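Local coordinates for protein V-type ATPase 116 kDa subunit (Meiothermus ruber, PDB 3RRK) that probably helps carry protons across the membrane as part of a rotary V-type ATPase, this chain being the cytoplasmic N-terminal domain of one of its membrane subunits, at residues K232-A235 and R236-P239. Residues are numbered along the deposited sequence; the frame is centred on the assembly and turned at random.
Sequences KERA and RLAP
With CG beside the backbone N (chi1 -62°) and two further bends at chi2 and chi3, the side chain of Arg234 folds forward along its own helix and brings its guanidinium to Leu237 and Ala238, one turn on. Arg234 NH1 comes within 3.4 Å of Leu237 CB, and the two side chains cross at about a right angle. Arg234 NH2 lies 3.7 Å from Ala238 CB, while the backbone N of Ala238 sits over one face of the flat group. Arginine suits this place because its long aliphatic part can run along the helix before the charge is delivered: NH2 forms a salt bridge with Glu241, two turns on, and NE another with Glu121. NE and NH2 share one edge of the group, so the two carboxylates together probably fix its rotation and balance its charge.

All of this lies near the start of helix 224-281, which runs beside helix 94-138 in the long helical rod joining the two alpha/beta lobes of the domain. Ala238 faces that neighbour, packing on Leu118 and Ile122, where a small methyl permits close approach.

The regular helical bonding lapses at both Arg236 and Pro239. Pro239 has no N-H to give to Ala235 O, and its CD lies 3.4 Å from that oxygen instead. Between them the pattern is kept, Ala238 N bonding to Arg234 O at 2.7 Å. Glu233 O accepts two bonds: the straighter (N-H...O 149°) from Leu237 N at 2.8 Å, and a 3-10-type bond from Arg236 N at 3.0 Å, whose donor stands above the carbonyl plane. Arg236, bent at chi3, turns NH1 back to within 4.1 Å of Glu233 CB; Glu233 OE1 stays 5.4 Å from Arg236 NH2, so any attraction is probably modest on this exposed side.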
ATOM      1  N   LYS A 232      22.834  14.403   8.963  1.00 65.69           N
ATOM      2  CA  LYS A 232      22.725  15.643   9.710  1.00 71.26           C
ATOM      3  C   LYS A 232      21.953  16.685   8.909  1.00 72.46           C
ATOM      4  O   LYS A 232      21.262  17.534   9.475  1.00 74.10           O
ATOM      5  CB  LYS A 232      24.118  16.168  10.064  1.00 74.97           C
ATOM      6  CG  LYS A 232      24.132  17.454  10.877  1.00 81.66           C
ATOM      7  CD  LYS A 232      25.567  17.920  11.138  1.00 91.15           C
ATOM      8  CE  LYS A 232      25.633  19.405  11.495  1.00 94.88           C
ATOM      9  NZ  LYS A 232      27.031  19.919  11.576  1.00 93.55           N
ATOM     10  N   GLU A 233      22.074  16.619   7.590  1.00 63.49           N
ATOM     11  CA  GLU A 233      21.454  17.621   6.739  1.00 67.07           C
ATOM     12  C   GLU A 233      20.033  17.207   6.370  1.00 72.56           C
ATOM     13  O   GLU A 233      19.137  18.045   6.279  1.00 73.24           O
ATOM     14  CB  GLU A 233      22.301  17.865   5.488  1.00 68.49           C
ATOM     15  CG  GLU A 233      21.765  17.224   4.228  1.00 84.51           C
ATOM     16  CD  GLU A 233      22.731  17.329   3.063  1.00101.93           C
ATOM     17  OE1 GLU A 233      23.301  18.424   2.856  1.00107.06           O
ATOM     18  OE2 GLU A 233      22.924  16.310   2.360  1.00108.24           O
ATOM     19  N   ARG A 234      19.823  15.911   6.155  1.00 68.42           N
ATOM     20  CA  ARG A 234      18.470  15.410   5.977  1.00 70.51           C
ATOM     21  C   ARG A 234      17.671  15.694   7.249  1.00 77.68           C
ATOM     22  O   ARG A 234      16.467  15.910   7.191  1.00 82.48           O
ATOM     23  CB  ARG A 234      18.448  13.910   5.651  1.00 63.02           C
ATOM     24  CG  ARG A 234      19.157  13.524   4.357  1.00 66.87           C
ATOM     25  CD  ARG A 234      18.582  14.256   3.155  1.00 70.03           C
ATOM     26  NE  ARG A 234      17.118  14.194   3.109  1.00 73.54           N
ATOM     27  CZ  ARG A 234      16.338  15.214   2.753  1.00 69.38           C
ATOM     28  NH1 ARG A 234      16.876  16.380   2.411  1.00 67.47           N
ATOM     29  NH2 ARG A 234      15.020  15.073   2.741  1.00 63.20           N
ATOM     30  N   ALA A 235      18.345  15.714   8.398  1.00 77.81           N
ATOM     31  CA  ALA A 235      17.670  15.990   9.669  1.00 72.54           C
ATOM     32  C   ALA A 235      17.223  17.438   9.747  1.00 78.74           C
ATOM     33  O   ALA A 235      16.312  17.771  10.500  1.00 89.41           O
ATOM     34  CB  ALA A 235      18.559  15.644  10.857  1.00 62.76           C
ATOM     35  N   ARG A 236      17.864  18.298   8.967  1.00 80.21           N
ATOM     36  CA  ARG A 236      17.494  19.706   8.942  1.00 87.13           C
ATOM     37  C   ARG A 236      16.464  19.957   7.848  1.00 84.16           C
ATOM     38  O   ARG A 236      15.552  20.762   8.016  1.00 91.26           O
ATOM     39  CB  ARG A 236      18.731  20.589   8.719  1.00 98.17           C
ATOM     40  CG  ARG A 236      18.536  22.049   9.112  1.00105.92           C
ATOM     41  CD  ARG A 236      19.739  22.916   8.744  1.00111.91           C
ATOM     42  NE  ARG A 236      19.888  23.084   7.300  1.00109.35           N
ATOM     43  CZ  ARG A 236      20.778  22.432   6.560  1.00105.02           C
ATOM     44  NH1 ARG A 236      21.611  21.567   7.129  1.00101.39           N
ATOM     45  NH2 ARG A 236      20.839  22.647   5.250  1.00102.90           N
ATOM     46  N   LEU A 237      16.607  19.252   6.731  1.00 74.77           N
ATOM     47  CA  LEU A 237      15.755  19.483   5.570  1.00 71.78           C
ATOM     48  C   LEU A 237      14.459  18.660   5.577  1.00 72.71           C
ATOM     49  O   LEU A 237      13.395  19.175   5.229  1.00 70.55           O
ATOM     50  CB  LEU A 237      16.533  19.236   4.269  1.00 67.31           C
ATOM     51  CG  LEU A 237      17.776  20.112   4.058  1.00 72.58           C
ATOM     52  CD1 LEU A 237      18.530  19.728   2.780  1.00 68.83           C
ATOM     53  CD2 LEU A 237      17.411  21.591   4.054  1.00 65.18           C
ATOM     54  N   ALA A 238      14.550  17.393   5.971  1.00 69.23           N
ATOM     55  CA  ALA A 238      13.427  16.474   5.819  1.00 69.87           C
ATOM     56  C   ALA A 238      12.165  16.945   6.525  1.00 74.25           C
ATOM     57  O   ALA A 238      11.091  16.976   5.927  1.00 78.76           O
ATOM     58  CB  ALA A 238      13.801  15.063   6.262  1.00 70.91           C
ATOM     59  N   PRO A 239      12.283  17.318   7.802  1.00 74.48           N
ATOM     60  CA  PRO A 239      11.066  17.664   8.538  1.00 76.85           C
ATOM     61  C   PRO A 239      10.279  18.783   7.864  1.00 83.30           C
ATOM     62  O   PRO A 239       9.052  18.799   7.934  1.00 90.49           O
ATOM     63  CB  PRO A 239      11.600  18.115   9.893  1.00 76.16           C
ATOM     64  CG  PRO A 239      12.899  17.393  10.032  1.00 78.12           C
ATOM     65  CD  PRO A 239      13.478  17.376   8.656  1.00 77.10           C
TER